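Local coordinates for WZI (Escherichia coli, PDB 2YNK), which is an outer membrane lectin, a carbohydrate-binding beta-barrel that underpins assembly of the group 1 capsule, at residues P168-A180 with G191-N203. Residues are numbered along the deposited sequence; the frame is centred on the assembly and turned at random.
Sequences PMTGFLMQRAEQA and GPWQYQISASQMN. With HEX (hexane), chain S.
Strands 170-176 and 193-201 run antiparallel as neighbours in the wall of the outer membrane beta-barrel, with axes 4.6 Å apart at 174°. F172 and A199 bond to each other through both N and O, and so do M174 and I197. The side chains of M174, I197, F172 and A199 lie on one face, where hydrocarbon ligands bind; L173, Q175, Q196 and S198 lie on the other, consistent with lipid-facing and interior sides. On the first face, CB of M174 packs on CG1 of I197 at 3.5 Å. The Y195 ring has CA of Q175 over one face and bound hexane over the opposite one; its hydroxyl bonds to Q141.

On the other face, the Q175 and Q196 side chains run side by side with nearly coplanar amides. NE2 of Q196 gives a hydrogen bond to a lone pair of OE1 of Q175 (2.7 Å). OE1 of Q196 bonds to W152 and Q150. Past this pair, Q194 bends at chi2 (66°), and its OE1 accepts from backbone N of R176 (3.0 Å) and of Y195.

The R176 chain turns at chi3 (82°) and crosses W193 at about a right angle. CD of R176 sits over the six-membered ring of W193, 3.7 Å from its centroid, and the guanidinium stacks off-centre toward the five-membered ring as a cation-pi contact. Carbonyl oxygens hold the guanidinium at its edge: NH1 of R176 donates to O of A180 (2.8 Å) and to O of W193 (3.1 Å), both close to the guanidinium plane.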
loop_
_atom_site.group_PDB
_atom_site.type_symbol
_atom_site.label_atom_id
_atom_site.label_comp_id
_atom_site.label_asym_id
_atom_site.label_seq_id
_atom_site.Cartn_x
_atom_site.Cartn_y
_atom_site.Cartn_z
ATOM N N PRO A 168 -5.214 9.949 -1.132
ATOM C CA PRO A 168 -6.007 9.105 -2.014
ATOM C C PRO A 168 -6.901 9.960 -2.908
ATOM O O PRO A 168 -7.334 11.045 -2.491
ATOM C CB PRO A 168 -6.828 8.246 -1.046
ATOM C CG PRO A 168 -6.878 9.031 0.221
ATOM C CD PRO A 168 -5.585 9.777 0.285
HETATM N N MSE A 169 -7.160 9.479 -4.123
HETATM C CA MSE A 169 -7.841 10.270 -5.131
HETATM C C MSE A 169 -9.257 9.850 -5.258
HETATM O O MSE A 169 -9.595 8.677 -5.051
HETATM C CB MSE A 169 -7.189 10.079 -6.486
HETATM C CG MSE A 169 -5.691 10.331 -6.418
HETATM SE SE MSE A 169 -4.927 10.006 -8.203
HETATM C CE MSE A 169 -4.891 8.027 -8.093
ATOM N N THR A 170 -10.098 10.801 -5.647
ATOM C CA THR A 170 -11.524 10.565 -5.790
ATOM C C THR A 170 -11.806 9.846 -7.087
ATOM O O THR A 170 -11.368 10.292 -8.156
ATOM C CB THR A 170 -12.309 11.873 -5.746
ATOM O OG1 THR A 170 -12.357 12.324 -4.391
ATOM C CG2 THR A 170 -13.721 11.685 -6.262
ATOM N N GLY A 171 -12.530 8.728 -6.988
ATOM C CA GLY A 171 -12.816 7.917 -8.156
ATOM C C GLY A 171 -13.614 6.650 -7.925
ATOM O O GLY A 171 -14.130 6.392 -6.828
ATOM N N PHE A 172 -13.718 5.875 -9.003
ATOM C CA PHE A 172 -14.425 4.605 -9.022
ATOM C C PHE A 172 -13.423 3.458 -8.977
ATOM O O PHE A 172 -12.313 3.567 -9.500
ATOM C CB PHE A 172 -15.290 4.505 -10.277
ATOM C CG PHE A 172 -16.425 5.487 -10.301
ATOM C CD1 PHE A 172 -17.653 5.160 -9.750
ATOM C CD2 PHE A 172 -16.259 6.748 -10.853
ATOM C CE1 PHE A 172 -18.700 6.062 -9.754
ATOM C CE2 PHE A 172 -17.302 7.656 -10.862
ATOM C CZ PHE A 172 -18.527 7.306 -10.315
ATOM N N LEU A 173 -13.816 2.363 -8.343
ATOM C CA LEU A 173 -12.942 1.206 -8.189
ATOM C C LEU A 173 -13.770 -0.089 -8.220
ATOM O O LEU A 173 -14.876 -0.133 -7.686
ATOM C CB LEU A 173 -12.156 1.331 -6.878
ATOM C CG LEU A 173 -11.011 0.349 -6.630
ATOM C CD1 LEU A 173 -10.029 0.980 -5.657
ATOM C CD2 LEU A 173 -11.509 -1.002 -6.116
HETATM N N MSE A 174 -13.232 -1.120 -8.865
HETATM C CA MSE A 174 -13.956 -2.365 -9.060
HETATM C C MSE A 174 -13.049 -3.545 -8.882
HETATM O O MSE A 174 -11.893 -3.506 -9.298
HETATM C CB MSE A 174 -14.624 -2.380 -10.427
HETATM C CG MSE A 174 -16.036 -2.943 -10.282
HETATM SE SE MSE A 174 -16.942 -3.080 -12.029
HETATM C CE MSE A 174 -17.475 -4.980 -12.006
ATOM N N GLN A 175 -13.595 -4.601 -8.268
ATOM C CA GLN A 175 -12.847 -5.795 -7.840
ATOM C C GLN A 175 -13.719 -7.041 -7.758
ATOM O O GLN A 175 -14.929 -6.935 -7.608
ATOM C CB GLN A 175 -12.334 -5.589 -6.426
ATOM C CG GLN A 175 -11.075 -4.791 -6.335
ATOM C CD GLN A 175 -10.561 -4.700 -4.925
ATOM O OE1 GLN A 175 -9.527 -4.076 -4.687
ATOM N NE2 GLN A 175 -11.268 -5.322 -3.981
ATOM N N ARG A 176 -13.099 -8.217 -7.774
ATOM C CA ARG A 176 -13.816 -9.427 -7.381
ATOM C C ARG A 176 -14.031 -9.398 -5.875
ATOM O O ARG A 176 -13.211 -8.843 -5.146
ATOM C CB ARG A 176 -13.039 -10.695 -7.739
ATOM C CG ARG A 176 -12.794 -10.902 -9.223
ATOM C CD ARG A 176 -12.154 -12.259 -9.463
ATOM N NE ARG A 176 -13.138 -13.345 -9.486
ATOM C CZ ARG A 176 -12.839 -14.642 -9.458
ATOM N NH1 ARG A 176 -11.582 -15.061 -9.376
ATOM N NH2 ARG A 176 -13.815 -15.534 -9.492
ATOM N N ALA A 177 -15.126 -9.994 -5.407
ATOM C CA ALA A 177 -15.333 -10.179 -3.965
ATOM C C ALA A 177 -14.586 -11.439 -3.557
ATOM O O ALA A 177 -13.518 -11.357 -2.959
ATOM C CB ALA A 177 -16.812 -10.269 -3.626
ATOM N N GLU A 178 -15.132 -12.604 -3.905
ATOM C CA GLU A 178 -14.402 -13.862 -3.749
ATOM C C GLU A 178 -13.559 -14.085 -4.990
ATOM O O GLU A 178 -13.992 -13.763 -6.098
ATOM C CB GLU A 178 -15.350 -15.034 -3.538
ATOM C CG GLU A 178 -15.756 -15.223 -2.091
ATOM C CD GLU A 178 -16.601 -16.464 -1.884
ATOM O OE1 GLU A 178 -16.187 -17.561 -2.323
ATOM O OE2 GLU A 178 -17.683 -16.344 -1.277
ATOM N N GLN A 179 -12.366 -14.644 -4.798
ATOM C CA GLN A 179 -11.368 -14.728 -5.854
ATOM C C GLN A 179 -10.964 -16.174 -6.139
ATOM O O GLN A 179 -9.782 -16.468 -6.326
ATOM C CB GLN A 179 -10.145 -13.880 -5.461
ATOM C CG GLN A 179 -10.403 -12.375 -5.523
ATOM C CD GLN A 179 -9.545 -11.578 -4.567
ATOM O OE1 GLN A 179 -8.315 -11.587 -4.655
ATOM N NE2 GLN A 179 -10.194 -10.871 -3.648
ATOM N N ALA A 180 -11.952 -17.069 -6.200
ATOM C CA ALA A 180 -11.705 -18.492 -6.483
ATOM C C ALA A 180 -11.183 -18.704 -7.899
ATOM O O ALA A 180 -11.232 -17.799 -8.724
ATOM C CB ALA A 180 -12.972 -19.305 -6.267
ATOM N N GLY A 191 -5.742 -20.645 -11.496
ATOM C CA GLY A 191 -5.745 -20.561 -10.035
ATOM C C GLY A 191 -6.509 -19.349 -9.542
ATOM O O GLY A 191 -7.235 -18.724 -10.312
ATOM N N PRO A 192 -6.364 -19.014 -8.245
ATOM C CA PRO A 192 -7.028 -17.824 -7.728
ATOM C C PRO A 192 -6.502 -16.610 -8.464
ATOM O O PRO A 192 -5.290 -16.478 -8.652
ATOM C CB PRO A 192 -6.610 -17.784 -6.249
ATOM C CG PRO A 192 -6.137 -19.164 -5.937
ATOM C CD PRO A 192 -5.523 -19.650 -7.219
ATOM N N TRP A 193 -7.415 -15.764 -8.911
ATOM C CA TRP A 193 -7.060 -14.631 -9.719
ATOM C C TRP A 193 -7.887 -13.455 -9.297
ATOM O O TRP A 193 -8.940 -13.626 -8.678
ATOM C CB TRP A 193 -7.248 -14.956 -11.198
ATOM C CG TRP A 193 -8.681 -15.060 -11.642
ATOM C CD1 TRP A 193 -9.482 -16.192 -11.649
ATOM C CD2 TRP A 193 -9.531 -13.992 -12.167
ATOM N NE1 TRP A 193 -10.732 -15.902 -12.117
ATOM C CE2 TRP A 193 -10.830 -14.603 -12.444
ATOM C CE3 TRP A 193 -9.358 -12.633 -12.415
ATOM C CZ2 TRP A 193 -11.889 -13.879 -12.952
ATOM C CZ3 TRP A 193 -10.437 -11.908 -12.936
ATOM C CH2 TRP A 193 -11.670 -12.518 -13.195
ATOM N N GLN A 194 -7.399 -12.253 -9.603
ATOM C CA GLN A 194 -8.078 -11.028 -9.216
ATOM C C GLN A 194 -7.763 -9.877 -10.165
ATOM O O GLN A 194 -6.639 -9.756 -10.682
ATOM C CB GLN A 194 -7.690 -10.644 -7.789
ATOM C CG GLN A 194 -8.085 -9.239 -7.342
ATOM C CD GLN A 194 -9.589 -9.025 -7.244
ATOM O OE1 GLN A 194 -10.334 -9.256 -8.201
ATOM N NE2 GLN A 194 -10.039 -8.543 -6.089
ATOM N N TYR A 195 -8.775 -9.039 -10.385
ATOM C CA TYR A 195 -8.617 -7.826 -11.145
ATOM C C TYR A 195 -8.932 -6.638 -10.252
ATOM O O TYR A 195 -9.720 -6.729 -9.310
ATOM C CB TYR A 195 -9.522 -7.836 -12.382
ATOM C CG TYR A 195 -10.973 -7.524 -12.099
ATOM C CD1 TYR A 195 -11.865 -8.530 -11.757
ATOM C CD2 TYR A 195 -11.456 -6.221 -12.176
ATOM C CE1 TYR A 195 -13.195 -8.251 -11.495
ATOM C CE2 TYR A 195 -12.785 -5.932 -11.913
ATOM C CZ TYR A 195 -13.651 -6.950 -11.567
ATOM O OH TYR A 195 -14.973 -6.665 -11.306
ATOM N N GLN A 196 -8.290 -5.515 -10.549
ATOM C CA GLN A 196 -8.717 -4.229 -10.011
ATOM C C GLN A 196 -8.687 -3.217 -11.134
ATOM O O GLN A 196 -7.693 -3.104 -11.851
ATOM C CB GLN A 196 -7.817 -3.776 -8.861
ATOM C CG GLN A 196 -8.431 -2.668 -8.020
ATOM C CD GLN A 196 -7.474 -2.132 -6.986
ATOM O OE1 GLN A 196 -6.723 -1.186 -7.247
ATOM N NE2 GLN A 196 -7.475 -2.739 -5.814
ATOM N N ILE A 197 -9.783 -2.497 -11.310
ATOM C CA ILE A 197 -9.809 -1.401 -12.269
ATOM C C ILE A 197 -10.158 -0.154 -11.490
ATOM O O ILE A 197 -10.949 -0.224 -10.552
ATOM C CB ILE A 197 -10.802 -1.651 -13.426
ATOM C CG1 ILE A 197 -12.244 -1.736 -12.923
ATOM C CG2 ILE A 197 -10.442 -2.938 -14.161
ATOM C CD1 ILE A 197 -13.230 -2.167 -13.990
ATOM N N SER A 198 -9.538 0.972 -11.844
ATOM C CA SER A 198 -9.898 2.262 -11.233
ATOM C C SER A 198 -9.784 3.436 -12.194
ATOM O O SER A 198 -8.867 3.493 -13.032
ATOM C CB SER A 198 -9.068 2.536 -9.968
ATOM O OG SER A 198 -7.680 2.604 -10.244
ATOM N N ALA A 199 -10.742 4.355 -12.069
ATOM C CA ALA A 199 -10.701 5.656 -12.756
ATOM C C ALA A 199 -10.829 6.761 -11.706
ATOM O O ALA A 199 -11.800 6.792 -10.954
ATOM C CB ALA A 199 -11.804 5.759 -13.793
ATOM N N SER A 200 -9.831 7.644 -11.657
ATOM C CA SER A 200 -9.684 8.653 -10.600
ATOM C C SER A 200 -9.332 10.037 -11.170
ATOM O O SER A 200 -8.882 10.162 -12.307
ATOM C CB SER A 200 -8.584 8.227 -9.624
ATOM O OG SER A 200 -8.894 7.009 -8.958
ATOM N N GLN A 201 -9.541 11.069 -10.360
ATOM C CA GLN A 201 -9.237 12.450 -10.735
ATOM C C GLN A 201 -8.173 13.019 -9.810
ATOM O O GLN A 201 -8.337 13.042 -8.588
ATOM C CB GLN A 201 -10.490 13.310 -10.650
ATOM C CG GLN A 201 -10.303 14.694 -11.253
ATOM C CD GLN A 201 -11.587 15.494 -11.297
ATOM O OE1 GLN A 201 -12.204 15.624 -12.348
ATOM N NE2 GLN A 201 -12.006 16.020 -10.151
HETATM N N MSE A 202 -7.076 13.486 -10.392
HETATM C CA MSE A 202 -5.987 14.069 -9.605
HETATM C C MSE A 202 -6.447 15.385 -9.034
HETATM O O MSE A 202 -7.282 16.067 -9.627
HETATM C CB MSE A 202 -4.763 14.261 -10.487
HETATM C CG MSE A 202 -4.192 12.923 -10.932
HETATM SE SE MSE A 202 -2.471 13.274 -11.802
HETATM C CE MSE A 202 -1.427 13.294 -10.128
ATOM N N ASN A 203 -5.903 15.738 -7.871
ATOM C CA ASN A 203 -6.327 16.915 -7.111
ATOM C C ASN A 203 -5.237 17.976 -7.100
ATOM O O ASN A 203 -4.048 17.649 -6.945
ATOM C CB ASN A 203 -6.661 16.505 -5.678
ATOM C CG ASN A 203 -7.305 17.617 -4.877
ATOM O OD1 ASN A 203 -7.974 18.490 -5.421
ATOM N ND2 ASN A 203 -7.121 17.573 -3.567
HETATM C C1 HEX S . -13.834 -6.733 -15.777
HETATM C C2 HEX S . -14.956 -7.434 -15.027
HETATM C C3 HEX S . -14.736 -8.948 -14.909
HETATM C C4 HEX S . -16.072 -9.664 -14.710
HETATM C C5 HEX S . -15.954 -11.188 -14.687
HETATM C C6 HEX S . -17.332 -11.824 -14.736
#